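Local coordinates for putative uncharacterized protein (Chaetomium thermophilum, PDB 5T8V), which probably loads cohesin onto chromatin, this chain being the C-terminal, HEAT-repeat part of the longer loader protein Scc2, at residues I361-L372 and S538-D549. Numbering follows the deposited sequence.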
loop_
_atom_site.group_PDB
_atom_site.type_symbol
_atom_site.label_atom_id
_atom_site.label_comp_id
_atom_site.label_asym_id
_atom_site.label_seq_id
_atom_site.Cartn_x
_atom_site.Cartn_y
_atom_site.Cartn_z
ATOM N N ILE A 361 -17.137 37.774 28.776
ATOM C CA ILE A 361 -17.082 36.540 28.000
ATOM C C ILE A 361 -18.485 36.033 27.705
ATOM O O ILE A 361 -18.770 35.573 26.595
ATOM C CB ILE A 361 -16.247 35.484 28.747
ATOM C CG1 ILE A 361 -14.774 35.910 28.791
ATOM C CG2 ILE A 361 -16.409 34.097 28.107
ATOM C CD1 ILE A 361 -14.028 35.770 27.471
ATOM N N ARG A 362 -19.382 36.098 28.689
ATOM C CA ARG A 362 -20.716 35.545 28.482
ATOM C C ARG A 362 -21.508 36.378 27.480
ATOM O O ARG A 362 -22.204 35.828 26.614
ATOM C CB ARG A 362 -21.448 35.444 29.823
ATOM C CG ARG A 362 -22.497 34.335 29.908
ATOM C CD ARG A 362 -21.945 32.987 29.455
ATOM N NE ARG A 362 -20.617 32.722 30.006
ATOM C CZ ARG A 362 -19.688 31.969 29.421
ATOM N NH1 ARG A 362 -19.918 31.401 28.243
ATOM N NH2 ARG A 362 -18.514 31.788 30.012
ATOM N N ASP A 363 -21.410 37.706 27.575
ATOM C CA ASP A 363 -21.991 38.576 26.558
ATOM C C ASP A 363 -21.478 38.207 25.173
ATOM O O ASP A 363 -22.262 37.966 24.242
ATOM C CB ASP A 363 -21.659 40.034 26.873
ATOM C CG ASP A 363 -22.391 40.550 28.095
ATOM O OD1 ASP A 363 -23.079 39.753 28.767
ATOM O OD2 ASP A 363 -22.269 41.760 28.386
ATOM N N LEU A 364 -20.151 38.154 25.020
ATOM C CA LEU A 364 -19.585 37.803 23.724
ATOM C C LEU A 364 -20.120 36.461 23.244
ATOM O O LEU A 364 -20.392 36.284 22.053
ATOM C CB LEU A 364 -18.060 37.775 23.795
ATOM C CG LEU A 364 -17.376 37.303 22.507
ATOM C CD1 LEU A 364 -17.807 38.144 21.310
ATOM C CD2 LEU A 364 -15.873 37.346 22.667
ATOM N N ASP A 365 -20.281 35.504 24.156
ATOM C CA ASP A 365 -20.806 34.200 23.769
ATOM C C ASP A 365 -22.212 34.334 23.198
ATOM O O ASP A 365 -22.518 33.786 22.130
ATOM C CB ASP A 365 -20.790 33.255 24.971
ATOM C CG ASP A 365 -21.300 31.870 24.632
ATOM O OD1 ASP A 365 -20.598 31.144 23.897
ATOM O OD2 ASP A 365 -22.395 31.504 25.106
ATOM N N THR A 366 -23.078 35.087 23.885
ATOM C CA THR A 366 -24.457 35.222 23.422
ATOM C C THR A 366 -24.524 35.919 22.068
ATOM O O THR A 366 -25.377 35.584 21.237
ATOM C CB THR A 366 -25.301 35.983 24.446
ATOM O OG1 THR A 366 -24.775 37.305 24.618
ATOM C CG2 THR A 366 -25.319 35.255 25.786
ATOM N N ILE A 367 -23.646 36.894 21.822
ATOM C CA ILE A 367 -23.731 37.598 20.544
ATOM C C ILE A 367 -23.092 36.792 19.415
ATOM O O ILE A 367 -23.561 36.847 18.271
ATOM C CB ILE A 367 -23.097 38.997 20.637
ATOM C CG1 ILE A 367 -23.409 39.792 19.367
ATOM C CG2 ILE A 367 -21.592 38.895 20.836
ATOM C CD1 ILE A 367 -22.940 41.232 19.397
ATOM N N SER A 368 -22.032 36.036 19.699
ATOM C CA SER A 368 -21.237 35.424 18.641
ATOM C C SER A 368 -21.700 34.017 18.281
ATOM O O SER A 368 -21.627 33.633 17.109
ATOM C CB SER A 368 -19.757 35.386 19.040
ATOM O OG SER A 368 -19.526 34.473 20.096
ATOM N N THR A 369 -22.167 33.225 19.248
ATOM C CA THR A 369 -22.516 31.843 18.926
ATOM C C THR A 369 -23.613 31.733 17.872
ATOM O O THR A 369 -23.533 30.812 17.040
ATOM C CB THR A 369 -22.909 31.080 20.198
ATOM O OG1 THR A 369 -23.985 31.754 20.860
ATOM C CG2 THR A 369 -21.716 30.958 21.141
ATOM N N PRO A 370 -24.629 32.602 17.826
ATOM C CA PRO A 370 -25.637 32.463 16.761
ATOM C C PRO A 370 -25.078 32.688 15.366
ATOM O O PRO A 370 -25.540 32.051 14.409
ATOM C CB PRO A 370 -26.683 33.528 17.124
ATOM C CG PRO A 370 -26.406 33.894 18.543
ATOM C CD PRO A 370 -24.941 33.730 18.719
ATOM N N LEU A 371 -24.098 33.580 15.218
ATOM C CA LEU A 371 -23.522 33.842 13.903
ATOM C C LEU A 371 -22.834 32.598 13.353
ATOM O O LEU A 371 -23.041 32.213 12.193
ATOM C CB LEU A 371 -22.541 35.011 13.996
ATOM C CG LEU A 371 -23.129 36.307 14.562
ATOM C CD1 LEU A 371 -22.041 37.346 14.785
ATOM C CD2 LEU A 371 -24.204 36.856 13.644
ATOM N N LEU A 372 -22.015 31.948 14.178
ATOM C CA LEU A 372 -21.342 30.733 13.744
ATOM C C LEU A 372 -22.296 29.551 13.658
ATOM O O LEU A 372 -22.035 28.614 12.894
ATOM C CB LEU A 372 -20.183 30.427 14.691
ATOM C CG LEU A 372 -19.089 31.499 14.663
ATOM C CD1 LEU A 372 -18.144 31.307 15.812
ATOM C CD2 LEU A 372 -18.326 31.491 13.338
ATOM N N SER A 538 -16.190 36.979 13.922
ATOM C CA SER A 538 -16.993 36.096 14.760
ATOM C C SER A 538 -16.195 34.867 15.184
ATOM O O SER A 538 -16.293 34.425 16.335
ATOM C CB SER A 538 -18.274 35.693 14.029
ATOM O OG SER A 538 -17.990 35.143 12.758
ATOM N N GLU A 539 -15.392 34.304 14.276
ATOM C CA GLU A 539 -14.516 33.201 14.663
ATOM C C GLU A 539 -13.593 33.608 15.806
ATOM O O GLU A 539 -13.376 32.837 16.750
ATOM C CB GLU A 539 -13.694 32.734 13.463
ATOM C CG GLU A 539 -14.465 31.888 12.470
ATOM C CD GLU A 539 -13.569 31.298 11.400
ATOM O OE1 GLU A 539 -12.421 31.777 11.245
ATOM O OE2 GLU A 539 -14.008 30.348 10.717
ATOM N N TRP A 540 -13.038 34.817 15.732
ATOM C CA TRP A 540 -12.159 35.316 16.783
ATOM C C TRP A 540 -12.896 35.392 18.115
ATOM O O TRP A 540 -12.412 34.890 19.136
ATOM C CB TRP A 540 -11.617 36.688 16.379
ATOM C CG TRP A 540 -10.514 37.219 17.242
ATOM C CD1 TRP A 540 -9.921 36.597 18.301
ATOM C CD2 TRP A 540 -9.871 38.493 17.113
ATOM N NE1 TRP A 540 -8.947 37.406 18.840
ATOM C CE2 TRP A 540 -8.898 38.575 18.128
ATOM C CE3 TRP A 540 -10.024 39.571 16.238
ATOM C CZ2 TRP A 540 -8.083 39.692 18.289
ATOM C CZ3 TRP A 540 -9.215 40.678 16.401
ATOM C CH2 TRP A 540 -8.258 40.730 17.417
ATOM N N GLY A 541 -14.074 36.017 18.121
ATOM C CA GLY A 541 -14.847 36.086 19.353
ATOM C C GLY A 541 -15.121 34.715 19.942
ATOM O O GLY A 541 -14.919 34.481 21.139
ATOM N N SER A 542 -15.579 33.785 19.103
ATOM C CA SER A 542 -15.885 32.446 19.589
ATOM C C SER A 542 -14.653 31.777 20.178
ATOM O O SER A 542 -14.743 31.098 21.207
ATOM C CB SER A 542 -16.458 31.597 18.463
ATOM O OG SER A 542 -16.726 30.282 18.913
ATOM N N LYS A 543 -13.494 31.950 19.541
ATOM C CA LYS A 543 -12.282 31.347 20.081
ATOM C C LYS A 543 -11.883 31.987 21.402
ATOM O O LYS A 543 -11.367 31.299 22.288
ATOM C CB LYS A 543 -11.145 31.447 19.068
ATOM C CG LYS A 543 -11.297 30.499 17.884
ATOM C CD LYS A 543 -11.151 29.040 18.302
ATOM C CE LYS A 543 -11.392 28.094 17.138
ATOM N NZ LYS A 543 -11.315 26.666 17.566
ATOM N N ILE A 544 -12.114 33.291 21.558
ATOM C CA ILE A 544 -11.927 33.920 22.862
ATOM C C ILE A 544 -12.782 33.213 23.907
ATOM O O ILE A 544 -12.294 32.809 24.971
ATOM C CB ILE A 544 -12.254 35.422 22.783
ATOM C CG1 ILE A 544 -11.207 36.142 21.933
ATOM C CG2 ILE A 544 -12.313 36.048 24.177
ATOM C CD1 ILE A 544 -11.666 37.482 21.427
ATOM N N CYS A 545 -14.074 33.043 23.612
ATOM C CA CYS A 545 -14.967 32.399 24.571
ATOM C C CYS A 545 -14.498 30.985 24.906
ATOM O O CYS A 545 -14.465 30.593 26.077
ATOM C CB CYS A 545 -16.393 32.380 24.025
ATOM S SG CYS A 545 -17.109 34.020 23.831
ATOM N N THR A 546 -14.135 30.200 23.890
ATOM C CA THR A 546 -13.680 28.836 24.144
ATOM C C THR A 546 -12.419 28.831 24.997
ATOM O O THR A 546 -12.288 28.023 25.924
ATOM C CB THR A 546 -13.435 28.107 22.822
ATOM O OG1 THR A 546 -14.682 27.917 22.146
ATOM C CG2 THR A 546 -12.779 26.744 23.054
ATOM N N CYS A 547 -11.476 29.722 24.691
ATOM C CA CYS A 547 -10.254 29.820 25.480
ATOM C C CYS A 547 -10.575 30.093 26.942
ATOM O O CYS A 547 -10.089 29.394 27.839
ATOM C CB CYS A 547 -9.356 30.915 24.902
ATOM S SG CYS A 547 -7.951 31.394 25.941
ATOM N N TYR A 548 -11.411 31.102 27.205
ATOM C CA TYR A 548 -11.731 31.449 28.585
ATOM C C TYR A 548 -12.476 30.317 29.288
ATOM O O TYR A 548 -12.229 30.041 30.468
ATOM C CB TYR A 548 -12.555 32.734 28.618
ATOM C CG TYR A 548 -12.997 33.154 30.000
ATOM C CD1 TYR A 548 -14.155 32.637 30.566
ATOM C CD2 TYR A 548 -12.270 34.081 30.733
ATOM C CE1 TYR A 548 -14.569 33.020 31.823
ATOM C CE2 TYR A 548 -12.678 34.474 31.995
ATOM C CZ TYR A 548 -13.828 33.939 32.533
ATOM O OH TYR A 548 -14.245 34.318 33.786
ATOM N N ASP A 549 -13.392 29.652 28.582
ATOM C CA ASP A 549 -14.196 28.592 29.182
ATOM C C ASP A 549 -13.447 27.274 29.313
ATOM O O ASP A 549 -13.952 26.362 29.978
ATOM C CB ASP A 549 -15.469 28.367 28.362
ATOM C CG ASP A 549 -16.442 29.528 28.460
ATOM O OD1 ASP A 549 -16.415 30.245 29.483
ATOM O OD2 ASP A 549 -17.239 29.720 27.514
#
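Ile-361 is a knob in a hole formed by Ile-544, Cys-545, Tyr-548 and Asp-549, joining helices 357-391 and 527-550 of the HEAT-repeat solenoid; the segment axes approach to 8.9 Å at 130° between their N-to-C directions. Branching at CB puts two carbons, CG1 and CG2, against the Tyr-548 ring. CB lies near Tyr-548 CD1, and CG2 rests 3.6 Å from Tyr-548 CD1, with Cys-545 SG and Asp-549 OD1 also near. CG1 stands over the ring face, a CH-pi contact 3.7 Å from the centroid. The tip, CD1, reaches Tyr-548 CB and, at 3.7 Å, Ile-544 CG2. Tyrosine suits the position because its flat ring receives the isoleucine while its OH is hydrogen-bonded to His-357, at the start of helix 357-391.

One turn on, the bare Gly-541 backbone leaves room for both Leu-364 methyls, CD2 lying 3.4 Å from Gly-541 O; Leu-364 CG packs 3.5 Å from Cys-545 SG. Ser-368, also short, donates from its buried OG to Leu-364 O.

At the margin, bends at chi2 and chi3 bring the Arg-362 guanidinium nearly coplanar with the Asp-549 carboxylate, two nitrogens matching two oxygens: a salt bridge, NH1 to OD2 and NH2 to OD1 (2.7 Å), each oxygen met syn.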